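Local coordinates for membrane protein (Acinetobacter baumannii AB307-0294, PDB 5DL5) that probably forms an OprD-family beta-barrel channel in the bacterial outer membrane, allowing small molecules and perhaps antibiotics into the cell, at residues 77-81 with 143-147; 92-96 with 172-176. All coordinates share one frame; numbering follows the deposited sequence.

Contact 1. Residues 77-81 with 143-147; sequences VGDGS and VPEYF. With C8E ((hydroxyethyloxy)tri(ethyloxy)octane), chain C.
Residues 77-81 of the barrel strand 70-83 and residues 143-147, a loop entering the short strand 146-148, run in largely opposed directions, 143° apart, with their closest CA pair, that of Asp79 and Val143, 6.8 Å from each other. No backbone pairing joins them, so side chains make most of the contact. At its centre the phenol of Tyr146 donates from OH to Asp79 OD2 over 2.7 Å. The oxygen is met on its anti side, with the donor 20° out of the carboxylate plane. Carboxylate and ring planes are nearly parallel, 14° apart, with OD2 at the ring edge. Asp79 reaches this place with CG between its backbone N and carbonyl carbon, the carboxylate directed at the loop. Arg109 forms a salt bridge to the same OD2, so one buried oxygen serves both a neutral and a charged donor, which probably favours the ionised carboxylate. Arg109 also bonds to Pro144 O, the carbonyl that lies 3.8 Å above the Tyr146 ring, over its centre.

Apolar atoms pack around this polar core. Val77 CG2 lies 3.6 Å from Tyr146 CE1, the two side chains sliding past each other in opposite directions. Val143 crosses Asp79 at about a right angle, its CG1 3.5 Å from Asp79 CG, and also reaches Ser81, whose OG is hydrogen-bonded to Ser56. Gly78 CA touches Tyr146 OH at 3.4 Å. Alternation along the strand turns Val77, Asp79 and Ser81 toward the loop, while Gly80, bare of a side chain, lets ether O12 of the C8E detergent lie close. An inward-folded loop held against the barrel wall is characteristic of porins, and this one is consistent with their third loop; Tyr146 and Arg109 of the adjacent wall strand share Asp79.

Contact 2. Residues 92-96 with 172-176; sequences NQMIP and MSDQI. With C8E ((hydroxyethyloxy)tri(ethyloxy)octane), chain B.
Two long loops of the porin barrel meet here, one joining strands 70-83 and 106-118, the other joining 160-171 and 190-200; both are probably extracellular loops, folded inward here. Gln93 and Pro96 of the first pack against Asp174, which lies in a type I beta turn from Met172 to Gln175, closed by Gln175 N to Met172 O at 3.1 Å. Proline, with no N-H to offer, approaches through carbon: Pro96 CA makes a CA-H...O contact with Asp174 O at 3.3 Å. Its ring also reaches Ile176, crossing that side chain at about a right angle, Pro96 CG to Ile176 CD1 3.8 Å.

Gln93 and Asp174 lie side by side and point the same way, their amide and carboxylate planes turned 81° apart. They are linked through water. One water accepts from Gln93 N at 2.8 Å and donates to Asp174 OD2; a second accepts from Gln93 NE2 and approaches the same OD2 at a doubtfully short distance. The chain of Gln93 bends at CB-CG (chi2 73°), bringing the amide round to the second water while its CG rests 3.6 Å from Met172 CE. Flexible methionine, itself bent twice, also turns SD back to take a weak bond from Ser173 N. At the other carboxylate oxygen, Asp174 OD1 receives a weak bond from Gln175 NE2. The neighbouring Asn92, which readily adopts its left-handed backbone conformation, donates from N to O9 of the C8E detergent at 3.0 Å, an almost straight bond (167°).

Apart from the carbon contacts, then, the loops are joined indirectly, through waters that bring Gln93 N and NE2 to the buried Asp174 OD2, and the carboxylate is met here by neutral donors.

Overall arrangement
Along the chain the segments alternate, 77-81, 92-96, 143-147, 172-176, so the connections of contact 1 and contact 2 interlace. Their centres lie 10 Å apart on the same side of the chain's centre. Contact 1 fastens an inward loop to the barrel wall, and contact 2 joins two other loops; strand 70-83 leads into the 92-96 loop. The sites touch where Val143 O meets Ser173 OG at 2.6 Å, a probable hydrogen bond. Arg109, on wall strand 106-118, spans both, bonding Asp79 and Pro144 in one and Gln175 in the other. Wall and three loops thus form one continuous network inside the barrel, consistent with loops narrowing the channel.

Contact 1. Residues 77-81 with 143-147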
ATOM      1  N   VAL A  77      -7.708 -17.349  -0.533  1.00 37.22           N
ATOM      2  CA  VAL A  77      -7.982 -15.901  -0.622  1.00 38.76           C
ATOM      3  C   VAL A  77      -8.630 -15.652  -1.953  1.00 37.93           C
ATOM      4  O   VAL A  77      -8.235 -16.231  -2.952  1.00 41.75           O
ATOM      5  CB  VAL A  77      -6.749 -14.976  -0.596  1.00 38.28           C
ATOM      6  CG1 VAL A  77      -6.124 -14.906   0.790  1.00 41.45           C
ATOM      7  CG2 VAL A  77      -5.727 -15.423  -1.573  1.00 42.22           C
ATOM      8  N   GLY A  78      -9.656 -14.834  -2.006  1.00 35.26           N
ATOM      9  CA  GLY A  78     -10.168 -14.500  -3.305  1.00 35.87           C
ATOM     10  C   GLY A  78     -11.203 -13.425  -3.196  1.00 38.51           C
ATOM     11  O   GLY A  78     -11.553 -12.962  -2.053  1.00 37.20           O
ATOM     12  N   ASP A  79     -11.707 -13.019  -4.362  1.00 36.40           N
ATOM     13  CA  ASP A  79     -12.761 -12.018  -4.332  1.00 36.78           C
ATOM     14  C   ASP A  79     -13.589 -12.189  -5.554  1.00 37.47           C
ATOM     15  O   ASP A  79     -13.145 -12.720  -6.602  1.00 36.13           O
ATOM     16  CB  ASP A  79     -12.155 -10.567  -4.263  1.00 36.69           C
ATOM     17  CG  ASP A  79     -10.876 -10.394  -5.156  1.00 39.24           C
ATOM     18  OD1 ASP A  79     -10.911 -10.096  -6.403  1.00 37.70           O
ATOM     19  OD2 ASP A  79      -9.767 -10.480  -4.534  1.00 42.83           O
ATOM     20  N   GLY A  80     -14.786 -11.681  -5.462  1.00 37.37           N
ATOM     21  CA  GLY A  80     -15.649 -11.576  -6.676  1.00 39.38           C
ATOM     22  C   GLY A  80     -16.293 -10.184  -6.621  1.00 36.73           C
ATOM     23  O   GLY A  80     -16.628  -9.701  -5.527  1.00 32.99           O
ATOM     24  N   SER A  81     -16.433  -9.557  -7.773  1.00 33.87           N
ATOM     25  CA  SER A  81     -16.868  -8.190  -7.811  1.00 33.90           C
ATOM     26  C   SER A  81     -17.757  -7.895  -8.990  1.00 34.01           C
ATOM     27  O   SER A  81     -17.709  -8.662  -9.974  1.00 32.52           O
ATOM     28  CB  SER A  81     -15.653  -7.244  -7.861  1.00 34.05           C
ATOM     29  OG  SER A  81     -14.701  -7.577  -6.885  1.00 34.36           O
ATOM     30  N   VAL A 143     -10.245  -4.529  -4.247  1.00 33.25           N
ATOM     31  CA  VAL A 143      -9.817  -5.864  -3.878  1.00 33.25           C
ATOM     32  C   VAL A 143      -8.271  -5.887  -3.706  1.00 33.10           C
ATOM     33  O   VAL A 143      -7.575  -5.124  -4.313  1.00 32.43           O
ATOM     34  CB  VAL A 143     -10.262  -6.938  -4.920  1.00 33.06           C
ATOM     35  CG1 VAL A 143     -11.771  -7.053  -4.922  1.00 35.63           C
ATOM     36  CG2 VAL A 143      -9.823  -6.602  -6.347  1.00 36.79           C
ATOM     37  N   PRO A 144      -7.762  -6.889  -2.975  1.00 35.51           N
ATOM     38  CA  PRO A 144      -6.294  -6.931  -2.708  1.00 32.99           C
ATOM     39  C   PRO A 144      -5.511  -7.441  -3.838  1.00 29.68           C
ATOM     40  O   PRO A 144      -5.951  -8.216  -4.683  1.00 29.38           O
ATOM     41  CB  PRO A 144      -6.159  -7.770  -1.420  1.00 33.85           C
ATOM     42  CG  PRO A 144      -7.529  -8.436  -1.213  1.00 38.44           C
ATOM     43  CD  PRO A 144      -8.536  -7.836  -2.148  1.00 32.56           C
ATOM     44  N   GLU A 145      -4.328  -6.923  -3.915  1.00 28.47           N
ATOM     45  CA  GLU A 145      -3.314  -7.436  -4.793  1.00 28.52           C
ATOM     46  C   GLU A 145      -2.758  -8.759  -4.249  1.00 28.87           C
ATOM     47  O   GLU A 145      -2.592  -8.886  -3.019  1.00 29.50           O
ATOM     48  CB  GLU A 145      -2.207  -6.362  -4.922  1.00 27.35           C
ATOM     49  CG  GLU A 145      -0.979  -6.782  -5.731  1.00 28.09           C
ATOM     50  CD  GLU A 145       0.088  -5.703  -5.791  1.00 30.74           C
ATOM     51  OE1 GLU A 145      -0.052  -4.684  -5.052  1.00 28.58           O
ATOM     52  OE2 GLU A 145       0.939  -5.842  -6.723  1.00 35.82           O
ATOM     53  N   TYR A 146      -2.577  -9.752  -5.138  1.00 27.07           N
ATOM     54  CA  TYR A 146      -2.094 -11.082  -4.731  1.00 27.83           C
ATOM     55  C   TYR A 146      -0.763 -11.394  -5.246  1.00 28.83           C
ATOM     56  O   TYR A 146      -0.466 -11.181  -6.417  1.00 32.32           O
ATOM     57  CB  TYR A 146      -3.058 -12.277  -5.150  1.00 29.21           C
ATOM     58  CG  TYR A 146      -4.481 -12.155  -4.554  1.00 30.65           C
ATOM     59  CD1 TYR A 146      -4.668 -12.097  -3.214  1.00 31.32           C
ATOM     60  CD2 TYR A 146      -5.628 -12.036  -5.350  1.00 31.60           C
ATOM     61  CE1 TYR A 146      -5.904 -11.978  -2.643  1.00 31.93           C
ATOM     62  CE2 TYR A 146      -6.927 -11.948  -4.789  1.00 31.24           C
ATOM     63  CZ  TYR A 146      -7.040 -11.877  -3.430  1.00 31.90           C
ATOM     64  OH  TYR A 146      -8.231 -11.796  -2.717  1.00 34.10           O
ATOM     65  N   PHE A 147       0.057 -12.003  -4.406  1.00 28.57           N
ATOM     66  CA  PHE A 147       1.348 -12.546  -4.885  1.00 31.15           C
ATOM     67  C   PHE A 147       1.354 -14.089  -4.783  1.00 28.24           C
ATOM     68  O   PHE A 147       0.726 -14.593  -3.918  1.00 31.70           O
ATOM     69  CB  PHE A 147       2.454 -11.940  -4.060  1.00 30.26           C
ATOM     70  CG  PHE A 147       2.779 -10.506  -4.427  1.00 30.39           C
ATOM     71  CD1 PHE A 147       3.690 -10.208  -5.480  1.00 29.76           C
ATOM     72  CD2 PHE A 147       2.196  -9.480  -3.740  1.00 30.03           C
ATOM     73  CE1 PHE A 147       4.060  -8.903  -5.735  1.00 31.02           C
ATOM     74  CE2 PHE A 147       2.528  -8.165  -4.045  1.00 30.55           C
ATOM     75  CZ  PHE A 147       3.426  -7.876  -5.050  1.00 31.68           C
TER
HETATM   76  C8  C8E C 502     -16.302 -13.832 -12.255  1.00 59.05           C
HETATM   77  O9  C8E C 502     -17.582 -13.451 -11.761  1.00 58.68           O
HETATM   78  C10 C8E C 502     -17.619 -12.693 -10.529  1.00 64.96           C
HETATM   79  C11 C8E C 502     -19.021 -12.656  -9.936  1.00 62.78           C
HETATM   80  O12 C8E C 502     -19.026 -12.104  -8.609  1.00 66.70           O
HETATM   81  C13 C8E C 502     -19.670 -12.923  -7.615  1.00 69.68           C
HETATM   82  C14 C8E C 502     -19.832 -12.223  -6.260  1.00 67.30           C
HETATM   83  O15 C8E C 502     -20.314 -10.915  -6.494  1.00 65.87           O
HETATM   84  C16 C8E C 502     -19.998  -9.914  -5.517  1.00 57.48           C
HETATM   85  C17 C8E C 502     -20.726 -10.203  -4.236  1.00 59.41           C
HETATM   86  O18 C8E C 502     -20.908  -8.964  -3.533  1.00 56.86           O
HETATM   87  C19 C8E C 502     -22.251  -8.484  -3.693  1.00 54.16           C
HETATM   88  C20 C8E C 502     -23.023  -8.551  -2.431  1.00 53.72           C
HETATM   89  O21 C8E C 502     -24.154  -7.724  -2.686  1.00 70.55           O

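Contact 2. Residues 92-96 with 172-176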
ATOM      1  N   ASN A  92      -7.706   4.144 -12.157  1.00 32.77           N
ATOM      2  CA  ASN A  92      -7.155   4.240 -10.837  1.00 33.10           C
ATOM      3  C   ASN A  92      -7.152   2.901 -10.184  1.00 31.42           C
ATOM      4  O   ASN A  92      -7.357   2.801  -9.040  1.00 33.89           O
ATOM      5  CB  ASN A  92      -7.871   5.315 -10.006  1.00 33.51           C
ATOM      6  CG  ASN A  92      -7.986   6.607 -10.749  1.00 35.43           C
ATOM      7  OD1 ASN A  92      -6.951   7.282 -11.213  1.00 41.74           O
ATOM      8  ND2 ASN A  92      -9.176   6.955 -11.004  1.00 33.72           N
ATOM      9  N   GLN A  93      -6.954   1.860 -10.978  1.00 30.44           N
ATOM     10  CA  GLN A  93      -6.874   0.513 -10.493  1.00 33.20           C
ATOM     11  C   GLN A  93      -8.080  -0.011  -9.711  1.00 34.74           C
ATOM     12  O   GLN A  93      -7.918  -0.907  -8.899  1.00 33.54           O
ATOM     13  CB  GLN A  93      -5.540   0.321  -9.687  1.00 32.55           C
ATOM     14  CG  GLN A  93      -4.356   0.548 -10.543  1.00 33.41           C
ATOM     15  CD  GLN A  93      -4.055   2.003 -10.939  1.00 36.49           C
ATOM     16  OE1 GLN A  93      -4.096   3.000 -10.135  1.00 32.80           O
ATOM     17  NE2 GLN A  93      -3.824   2.137 -12.239  1.00 34.56           N
ATOM     18  N   MET A  94      -9.278   0.490 -10.045  1.00 34.42           N
ATOM     19  CA  MET A  94     -10.551   0.108  -9.407  1.00 35.52           C
ATOM     20  C   MET A  94     -11.256  -1.074 -10.103  1.00 34.53           C
ATOM     21  O   MET A  94     -11.777  -1.970  -9.418  1.00 37.94           O
ATOM     22  CB  MET A  94     -11.488   1.296  -9.429  1.00 35.82           C
ATOM     23  CG  MET A  94     -11.123   2.408  -8.475  1.00 35.82           C
ATOM     24  SD  MET A  94     -11.460   2.005  -6.708  1.00 35.84           S
ATOM     25  CE  MET A  94     -13.235   2.208  -6.597  1.00 37.56           C
ATOM     26  N   ILE A  95     -11.182  -1.119 -11.437  1.00 34.88           N
ATOM     27  CA  ILE A  95     -11.978  -2.045 -12.239  1.00 35.69           C
ATOM     28  C   ILE A  95     -11.149  -2.540 -13.415  1.00 34.65           C
ATOM     29  O   ILE A  95     -10.646  -1.712 -14.169  1.00 34.67           O
ATOM     30  CB  ILE A  95     -13.301  -1.361 -12.754  1.00 34.25           C
ATOM     31  CG1 ILE A  95     -14.158  -0.954 -11.535  1.00 36.92           C
ATOM     32  CG2 ILE A  95     -14.081  -2.324 -13.575  1.00 34.39           C
ATOM     33  CD1 ILE A  95     -15.338  -0.047 -11.979  1.00 38.25           C
ATOM     34  N   PRO A  96     -11.079  -3.859 -13.632  1.00 32.95           N
ATOM     35  CA  PRO A  96     -10.439  -4.342 -14.858  1.00 33.56           C
ATOM     36  C   PRO A  96     -11.090  -3.782 -16.117  1.00 38.71           C
ATOM     37  O   PRO A  96     -12.326  -3.647 -16.136  1.00 35.73           O
ATOM     38  CB  PRO A  96     -10.667  -5.846 -14.824  1.00 33.04           C
ATOM     39  CG  PRO A  96     -10.937  -6.174 -13.373  1.00 34.23           C
ATOM     40  CD  PRO A  96     -11.571  -4.958 -12.753  1.00 32.70           C
ATOM     41  N   MET A 172      -2.404  -7.714  -9.726  1.00 29.73           N
ATOM     42  CA  MET A 172      -2.874  -6.456  -9.177  1.00 32.20           C
ATOM     43  C   MET A 172      -4.414  -6.428  -9.180  1.00 34.79           C
ATOM     44  O   MET A 172      -5.088  -7.264  -9.829  1.00 31.31           O
ATOM     45  CB  MET A 172      -2.351  -5.254  -9.985  1.00 31.96           C
ATOM     46  CG  MET A 172      -1.465  -4.355  -9.139  1.00 33.21           C
ATOM     47  SD  MET A 172      -2.353  -3.611  -7.767  1.00 33.78           S
ATOM     48  CE  MET A 172      -3.331  -2.377  -8.662  1.00 35.08           C
ATOM     49  N   SER A 173      -4.923  -5.511  -8.381  1.00 33.54           N
ATOM     50  CA  SER A 173      -6.364  -5.465  -8.093  1.00 36.25           C
ATOM     51  C   SER A 173      -7.297  -5.358  -9.286  1.00 35.64           C
ATOM     52  O   SER A 173      -8.392  -5.859  -9.258  1.00 35.39           O
ATOM     53  CB  SER A 173      -6.588  -4.219  -7.186  1.00 36.00           C
ATOM     54  OG  SER A 173      -5.766  -4.392  -6.024  1.00 32.78           O
ATOM     55  N   ASP A 174      -6.822  -4.735 -10.367  1.00 34.81           N
ATOM     56  CA  ASP A 174      -7.592  -4.507 -11.567  1.00 35.69           C
ATOM     57  C   ASP A 174      -7.195  -5.389 -12.742  1.00 32.37           C
ATOM     58  O   ASP A 174      -7.380  -4.990 -13.939  1.00 33.48           O
ATOM     59  CB  ASP A 174      -7.448  -3.015 -11.975  1.00 37.30           C
ATOM     60  CG  ASP A 174      -6.012  -2.637 -12.406  1.00 37.06           C
ATOM     61  OD1 ASP A 174      -5.018  -3.330 -12.051  1.00 36.17           O
ATOM     62  OD2 ASP A 174      -5.879  -1.655 -13.168  1.00 40.76           O
ATOM     63  N   GLN A 175      -6.597  -6.536 -12.414  1.00 30.51           N
ATOM     64  CA  GLN A 175      -6.164  -7.458 -13.400  1.00 35.48           C
ATOM     65  C   GLN A 175      -6.865  -8.827 -13.164  1.00 36.31           C
ATOM     66  O   GLN A 175      -6.934  -9.295 -12.016  1.00 35.06           O
ATOM     67  CB  GLN A 175      -4.609  -7.647 -13.345  1.00 36.81           C
ATOM     68  CG  GLN A 175      -3.807  -6.341 -13.410  1.00 35.59           C
ATOM     69  CD  GLN A 175      -3.866  -5.737 -14.789  1.00 39.38           C
ATOM     70  OE1 GLN A 175      -3.886  -6.448 -15.749  1.00 39.77           O
ATOM     71  NE2 GLN A 175      -3.967  -4.410 -14.869  1.00 39.38           N
ATOM     72  N   ILE A 176      -7.275  -9.435 -14.278  1.00 38.27           N
ATOM     73  CA  ILE A 176      -7.859 -10.836 -14.334  1.00 44.70           C
ATOM     74  C   ILE A 176      -6.790 -11.954 -14.489  1.00 42.41           C
ATOM     75  O   ILE A 176      -6.949 -13.033 -13.959  1.00 45.17           O
ATOM     76  CB  ILE A 176      -8.795 -10.953 -15.601  1.00 47.63           C
ATOM     77  CG1 ILE A 176      -9.872  -9.882 -15.559  1.00 52.32           C
ATOM     78  CG2 ILE A 176      -9.332 -12.368 -15.824  1.00 51.42           C
ATOM     79  CD1 ILE A 176     -10.564  -9.853 -14.237  1.00 51.76           C
TER
HETATM   80  C6  C8E B 501      -4.915   1.809 -16.380  1.00 54.91           C
HETATM   81  C7  C8E B 501      -5.974   2.657 -15.619  1.00 51.18           C
HETATM   82  C8  C8E B 501      -5.912   4.188 -15.834  1.00 53.90           C
HETATM   83  O9  C8E B 501      -6.267   4.998 -14.656  1.00 41.62           O
HETATM   84  C10 C8E B 501      -5.153   5.834 -14.361  1.00 60.43           C
HETATM   85  C11 C8E B 501      -4.146   5.073 -13.480  1.00 52.13           C
HETATM   86  O12 C8E B 501      -3.299   5.955 -12.774  1.00 64.71           O
HETATM   87  C13 C8E B 501      -3.912   6.838 -11.825  1.00 56.96           C
HETATM   88  C14 C8E B 501      -3.870   6.247 -10.441  1.00 55.62           C
HETATM   89  O15 C8E B 501      -3.355   7.123  -9.441  1.00 63.94           O
HETATM   90  C16 C8E B 501      -2.058   7.708  -9.627  1.00 67.29           C
HETATM   91  C17 C8E B 501      -1.491   7.824  -8.213  1.00 73.13           C
HETATM   92  O18 C8E B 501      -2.644   7.965  -7.328  1.00 77.61           O
HETATM   93  C19 C8E B 501      -2.519   7.308  -6.060  1.00 78.88           C
HETATM   94  C20 C8E B 501      -3.723   7.668  -5.206  1.00 69.34           C
HETATM   95  O21 C8E B 501      -3.672   7.339  -3.788  1.00 63.28           O
HETATM   96  O   HOH W   1      -7.277   1.256 -13.678  1.00 33.69           O
HETATM   97  O   HOH W   2      -3.883  -0.363 -14.030  1.00 36.55           O